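Matching sites in cellulase from Bacteroides salanitronis, a protein that probably hydrolyses internal beta-1,4-glucosidic linkages of cellulose and related plant polysaccharides, as a family 5 endoglucanase of broad specificity (PDB 6WQY (chain A, 1.05 Å), residues Leu31-Asn36 and Ala70-Val75), and in its relative GH5 from Bacteroidetes bacterium (PDB 4YHE (chain B, 1.85 Å), residues Met14-Asn19 and Ala53-Val58). Structure 2 is superposed on structure 1 by the backbone atoms of these residues (RMSD 0.45 Å); each is numbered along its deposited sequence.

Structure 1 (6WQY); sequences LGLGWN and AGFTSV.
Chi1 of -56° sets Ser74 OG beside its own backbone N, where it donates a hydrogen bond of 2.7 Å to Leu31 O; Asn114 is a second partner. Thr73 OG1, likewise beside its backbone N (chi1 -43°), accepts a bond of 3.0 Å from Leu33 N and lies 3.4 Å from Gly32 CA, while Thr73 CB touches Leu31 O. The backbone N of Thr73 donates to Leu33 O at 2.8 Å, and Trp35 N reaches Ser74 O. These bonds join the N-terminal ends of strands 34-37 and 74-77, the first two strands of the family 5 (beta/alpha)8 barrel, the catalytic domain of a longer protein. Trp35 CB sits over the face of the Phe72 ring, 4.1 Å from its centroid, a CH-pi contact. Leu33 brings CG and CD2 against the same ring, CD2 lying 3.7 Å from Phe72 CE1. Val75 CG1 lies 4.0 Å from Trp35 CE3, and Trp35 NE1 is hydrogen-bonded to Asp346 OD2. Leu33 and Phe72 also touch helix 371-383, on the outside of the barrel.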
loop_
_atom_site.group_PDB
_atom_site.type_symbol
_atom_site.label_atom_id
_atom_site.label_comp_id
_atom_site.label_asym_id
_atom_site.label_seq_id
_atom_site.Cartn_x
_atom_site.Cartn_y
_atom_site.Cartn_z
ATOM N N LEU A 31 4.524 1.272 -12.793
ATOM C CA LEU A 31 3.524 1.485 -11.749
ATOM C C LEU A 31 3.020 2.924 -11.691
ATOM O O LEU A 31 1.920 3.155 -11.173
ATOM C CB LEU A 31 4.074 1.039 -10.393
ATOM C CG LEU A 31 4.091 -0.482 -10.218
ATOM C CD1 LEU A 31 5.143 -0.919 -9.218
ATOM C CD2 LEU A 31 2.715 -1.000 -9.827
ATOM N N GLY A 32 3.786 3.883 -12.194
ATOM C CA GLY A 32 3.291 5.248 -12.347
ATOM C C GLY A 32 2.824 5.892 -11.056
ATOM O O GLY A 32 3.534 5.903 -10.041
ATOM N N LEU A 33 1.628 6.480 -11.116
ATOM C CA LEU A 33 0.998 7.144 -9.975
ATOM C C LEU A 33 -0.125 6.257 -9.472
ATOM O O LEU A 33 -0.985 5.831 -10.257
ATOM C CB LEU A 33 0.428 8.505 -10.386
ATOM C CG LEU A 33 -0.330 9.268 -9.301
ATOM C CD1 LEU A 33 0.582 9.633 -8.130
ATOM C CD2 LEU A 33 -0.974 10.518 -9.866
ATOM N N GLY A 34 -0.130 5.974 -8.171
ATOM C CA GLY A 34 -1.104 5.078 -7.592
ATOM C C GLY A 34 -2.144 5.762 -6.717
ATOM O O GLY A 34 -1.997 6.891 -6.270
ATOM N N TRP A 35 -3.191 4.993 -6.424
ATOM C CA TRP A 35 -4.320 5.429 -5.614
ATOM C C TRP A 35 -4.831 4.230 -4.837
ATOM O O TRP A 35 -4.939 3.136 -5.391
ATOM C CB TRP A 35 -5.396 5.986 -6.533
ATOM C CG TRP A 35 -6.623 6.581 -5.906
ATOM C CD1 TRP A 35 -6.816 7.894 -5.579
ATOM C CD2 TRP A 35 -7.859 5.913 -5.627
ATOM N NE1 TRP A 35 -8.104 8.090 -5.120
ATOM C CE2 TRP A 35 -8.765 6.886 -5.132
ATOM C CE3 TRP A 35 -8.299 4.597 -5.771
ATOM C CZ2 TRP A 35 -10.080 6.566 -4.760
ATOM C CZ3 TRP A 35 -9.592 4.280 -5.394
ATOM C CH2 TRP A 35 -10.472 5.265 -4.909
ATOM N N ASN A 36 -5.163 4.447 -3.560
ATOM C CA ASN A 36 -5.726 3.408 -2.710
ATOM C C ASN A 36 -7.239 3.510 -2.608
ATOM O O ASN A 36 -7.773 4.582 -2.302
ATOM C CB ASN A 36 -5.234 3.533 -1.253
ATOM C CG ASN A 36 -3.857 2.968 -1.023
ATOM O OD1 ASN A 36 -3.711 1.790 -0.687
ATOM N ND2 ASN A 36 -2.847 3.808 -1.156
ATOM N N ALA A 70 -8.562 10.134 -15.096
ATOM C CA ALA A 70 -7.845 11.168 -14.363
ATOM C C ALA A 70 -6.332 11.030 -14.469
ATOM O O ALA A 70 -5.616 11.957 -14.071
ATOM C CB ALA A 70 -8.248 11.146 -12.884
ATOM N N GLY A 71 -5.828 9.912 -14.977
ATOM C CA GLY A 71 -4.415 9.729 -15.181
ATOM C C GLY A 71 -3.693 8.897 -14.150
ATOM O O GLY A 71 -2.453 8.848 -14.182
ATOM N N PHE A 72 -4.407 8.237 -13.251
ATOM C CA PHE A 72 -3.752 7.267 -12.385
ATOM C C PHE A 72 -3.353 6.037 -13.193
ATOM O O PHE A 72 -3.979 5.698 -14.199
ATOM C CB PHE A 72 -4.683 6.883 -11.232
ATOM C CG PHE A 72 -4.807 7.957 -10.197
ATOM C CD1 PHE A 72 -3.864 8.074 -9.180
ATOM C CD2 PHE A 72 -5.832 8.893 -10.258
ATOM C CE1 PHE A 72 -3.950 9.069 -8.238
ATOM C CE2 PHE A 72 -5.917 9.902 -9.307
ATOM C CZ PHE A 72 -4.972 9.996 -8.299
ATOM N N THR A 73 -2.291 5.370 -12.736
ATOM C CA THR A 73 -1.721 4.196 -13.389
ATOM C C THR A 73 -2.106 2.896 -12.702
ATOM O O THR A 73 -2.280 1.854 -13.367
ATOM C CB THR A 73 -0.183 4.289 -13.364
ATOM O OG1 THR A 73 0.234 5.617 -13.687
ATOM C CG2 THR A 73 0.451 3.279 -14.321
ATOM N N SER A 74 -2.183 2.939 -11.368
ATOM C CA SER A 74 -2.272 1.743 -10.550
ATOM C C SER A 74 -3.185 1.998 -9.358
ATOM O O SER A 74 -3.230 3.111 -8.834
ATOM C CB SER A 74 -0.880 1.368 -10.016
ATOM O OG SER A 74 0.051 1.205 -11.076
ATOM N N VAL A 75 -3.871 0.951 -8.898
ATOM C CA VAL A 75 -4.734 1.047 -7.723
ATOM C C VAL A 75 -4.354 -0.023 -6.721
ATOM O O VAL A 75 -4.309 -1.214 -7.059
ATOM C CB VAL A 75 -6.217 0.901 -8.106
ATOM C CG1 VAL A 75 -7.095 0.958 -6.882
ATOM C CG2 VAL A 75 -6.608 1.988 -9.078
#

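Structure 2 (4YHE); sequences MGIGWN and AGFRSV.
With chi1 at 47°, Ser57 OG stands between its own backbone N and carbonyl carbon and donates a hydrogen bond of 2.6 Å to Met14 O. Arg56 CB touches Met14 O, and the side chain runs extended from CG to NE past Gly15, CD lying 3.9 Å from Gly15 CA; its NE forms a salt bridge with Glu369. Ile16 N donates to a water at 2.9 Å, which also lies close to Gly54 O. The backbone N of Arg56 donates to Ile16 O at 3.0 Å, and Trp18 N reaches Ser57 O. Trp18 CB sits over the face of the Phe55 ring, 3.8 Å from its centroid, a CH-pi contact. Ile16 brings CG2, anti to its backbone N, against the same ring, 3.8 Å from Phe55 CE1. Val58 CG2 lies 4.2 Å from Trp18 CE3, and Trp18 NE1 is hydrogen-bonded to Asp332 OD2. Outside the barrel, helix 357-369 is touched by Ile16 and Phe55.

How the two compare
The exchange of Thr73(A) for Arg56(B) removes a hydrogen bond. OG1 and CG2 of Thr73(A) go, and with them the 3.0 Å bond between Leu33(A) N and Thr73(A) OG1; Arg56(B) NE, 5.7 Å from Ile16(B) N, is too far to replace it. A water modelled in structure 2, 2.3 Å apart from the place of Thr73(A) OG1 after superposition, is hydrogen-bonded to Ile16(B) N and probably takes over as its partner. The new arm from CG to the guanidinium of Arg56(B) finds a charge partner in Glu369(B).

At the exchange of Leu33(A) for Ile16(B), CG2 of Ile16(B) takes roughly the place of CG of Leu33(A), the two 1.0 Å apart. CD2 of Leu33(A) is absent, CG1 and CD1 of Ile16(B) are added, and contact with Phe72(A)/Phe55(B) persists. That ring and Trp35(A)/Trp18(B) keep their places.

Leu31(A) gives way to Met14(B), whose CA is 0.9 Å apart from that of the leucine. SD of Met14(B) comes near the site of CD2 of Leu31(A) (0.9 Å apart), CD1 of Leu31(A) goes and CE of Met14(B) is added. Ser74(A) turns from chi1 -56° to 47° in Ser57(B), the OG positions 2.1 Å apart, yet the bond to the carbonyl of Leu31(A)/Met14(B) is kept. Val75(A) and Val58(B) are modelled with different rotamers, chi1 178° against 58°, and the place of CG2 of Val75(A) is left.

Structure 2 (4YHE)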
loop_
_atom_site.group_PDB
_atom_site.type_symbol
_atom_site.label_atom_id
_atom_site.label_comp_id
_atom_site.label_asym_id
_atom_site.label_seq_id
_atom_site.Cartn_x
_atom_site.Cartn_y
_atom_site.Cartn_z
ATOM N N MET B 14 3.682 1.404 -12.746
ATOM C CA MET B 14 2.644 1.757 -11.791
ATOM C C MET B 14 2.443 3.247 -11.623
ATOM O O MET B 14 1.403 3.664 -11.071
ATOM C CB MET B 14 2.896 1.057 -10.439
ATOM C CG MET B 14 2.863 -0.442 -10.589
ATOM S SD MET B 14 2.692 -1.379 -9.056
ATOM C CE MET B 14 4.076 -0.768 -8.150
ATOM N N GLY B 15 3.418 4.055 -12.082
ATOM C CA GLY B 15 3.349 5.481 -12.058
ATOM C C GLY B 15 2.942 6.089 -10.712
ATOM O O GLY B 15 3.524 5.739 -9.656
ATOM N N ILE B 16 1.979 7.010 -10.773
ATOM C CA ILE B 16 1.229 7.434 -9.607
ATOM C C ILE B 16 -0.103 6.638 -9.617
ATOM O O ILE B 16 -0.836 6.604 -10.597
ATOM C CB ILE B 16 0.997 8.960 -9.548
ATOM C CG1 ILE B 16 2.331 9.698 -9.494
ATOM C CG2 ILE B 16 0.085 9.343 -8.381
ATOM C CD1 ILE B 16 3.192 9.375 -8.274
ATOM N N GLY B 17 -0.364 5.942 -8.522
ATOM C CA GLY B 17 -1.598 5.225 -8.322
ATOM C C GLY B 17 -2.371 5.750 -7.117
ATOM O O GLY B 17 -2.067 6.833 -6.558
ATOM N N TRP B 18 -3.404 4.988 -6.732
ATOM C CA TRP B 18 -4.393 5.461 -5.762
ATOM C C TRP B 18 -4.835 4.275 -4.933
ATOM O O TRP B 18 -4.999 3.156 -5.475
ATOM C CB TRP B 18 -5.556 6.066 -6.531
ATOM C CG TRP B 18 -6.687 6.685 -5.783
ATOM C CD1 TRP B 18 -6.820 7.974 -5.437
ATOM C CD2 TRP B 18 -7.899 6.037 -5.390
ATOM N NE1 TRP B 18 -8.036 8.186 -4.819
ATOM C CE2 TRP B 18 -8.722 7.009 -4.801
ATOM C CE3 TRP B 18 -8.385 4.740 -5.518
ATOM C CZ2 TRP B 18 -9.986 6.712 -4.301
ATOM C CZ3 TRP B 18 -9.648 4.450 -5.000
ATOM C CH2 TRP B 18 -10.429 5.438 -4.432
ATOM N N ASN B 19 -4.967 4.504 -3.622
ATOM C CA ASN B 19 -5.465 3.460 -2.692
ATOM C C ASN B 19 -6.977 3.591 -2.478
ATOM O O ASN B 19 -7.482 4.680 -2.122
ATOM C CB ASN B 19 -4.843 3.559 -1.326
ATOM C CG ASN B 19 -3.462 2.953 -1.254
ATOM O OD1 ASN B 19 -3.294 1.803 -0.836
ATOM N ND2 ASN B 19 -2.460 3.737 -1.635
ATOM N N ALA B 53 -8.340 10.079 -14.629
ATOM C CA ALA B 53 -7.536 11.094 -13.971
ATOM C C ALA B 53 -6.051 10.965 -14.281
ATOM O O ALA B 53 -5.298 11.905 -14.014
ATOM C CB ALA B 53 -7.732 11.030 -12.463
ATOM N N GLY B 54 -5.641 9.790 -14.751
ATOM C CA GLY B 54 -4.242 9.464 -15.026
ATOM C C GLY B 54 -3.496 8.553 -14.071
ATOM O O GLY B 54 -2.292 8.355 -14.210
ATOM N N PHE B 55 -4.187 7.976 -13.083
ATOM C CA PHE B 55 -3.585 6.982 -12.267
ATOM C C PHE B 55 -3.303 5.746 -13.105
ATOM O O PHE B 55 -4.144 5.316 -13.898
ATOM C CB PHE B 55 -4.518 6.626 -11.085
ATOM C CG PHE B 55 -4.661 7.727 -10.084
ATOM C CD1 PHE B 55 -3.591 8.058 -9.242
ATOM C CD2 PHE B 55 -5.841 8.410 -9.938
ATOM C CE1 PHE B 55 -3.722 9.047 -8.290
ATOM C CE2 PHE B 55 -5.966 9.421 -8.996
ATOM C CZ PHE B 55 -4.911 9.740 -8.169
ATOM N N ARG B 56 -2.117 5.162 -12.947
ATOM C CA ARG B 56 -1.776 3.919 -13.627
ATOM C C ARG B 56 -2.002 2.673 -12.820
ATOM O O ARG B 56 -1.956 1.555 -13.344
ATOM C CB ARG B 56 -0.311 3.967 -14.068
ATOM C CG ARG B 56 -0.029 5.017 -15.162
ATOM C CD ARG B 56 1.472 5.076 -15.447
ATOM N NE ARG B 56 1.873 6.097 -16.427
ATOM C CZ ARG B 56 2.191 5.842 -17.703
ATOM N NH1 ARG B 56 2.147 4.604 -18.194
ATOM N NH2 ARG B 56 2.534 6.843 -18.507
ATOM N N SER B 57 -2.179 2.831 -11.518
ATOM C CA SER B 57 -2.304 1.680 -10.657
ATOM C C SER B 57 -3.322 1.949 -9.560
ATOM O O SER B 57 -3.666 3.100 -9.260
ATOM C CB SER B 57 -0.948 1.367 -10.016
ATOM O OG SER B 57 -0.339 2.545 -9.492
ATOM N N VAL B 58 -3.728 0.879 -8.897
ATOM C CA VAL B 58 -4.640 1.005 -7.786
ATOM C C VAL B 58 -4.293 -0.058 -6.775
ATOM O O VAL B 58 -4.047 -1.212 -7.119
ATOM C CB VAL B 58 -6.131 0.928 -8.225
ATOM C CG1 VAL B 58 -6.435 -0.388 -8.961
ATOM C CG2 VAL B 58 -7.058 1.046 -7.012
HETATM O O HOH W 1 0.609 7.874 -13.198
#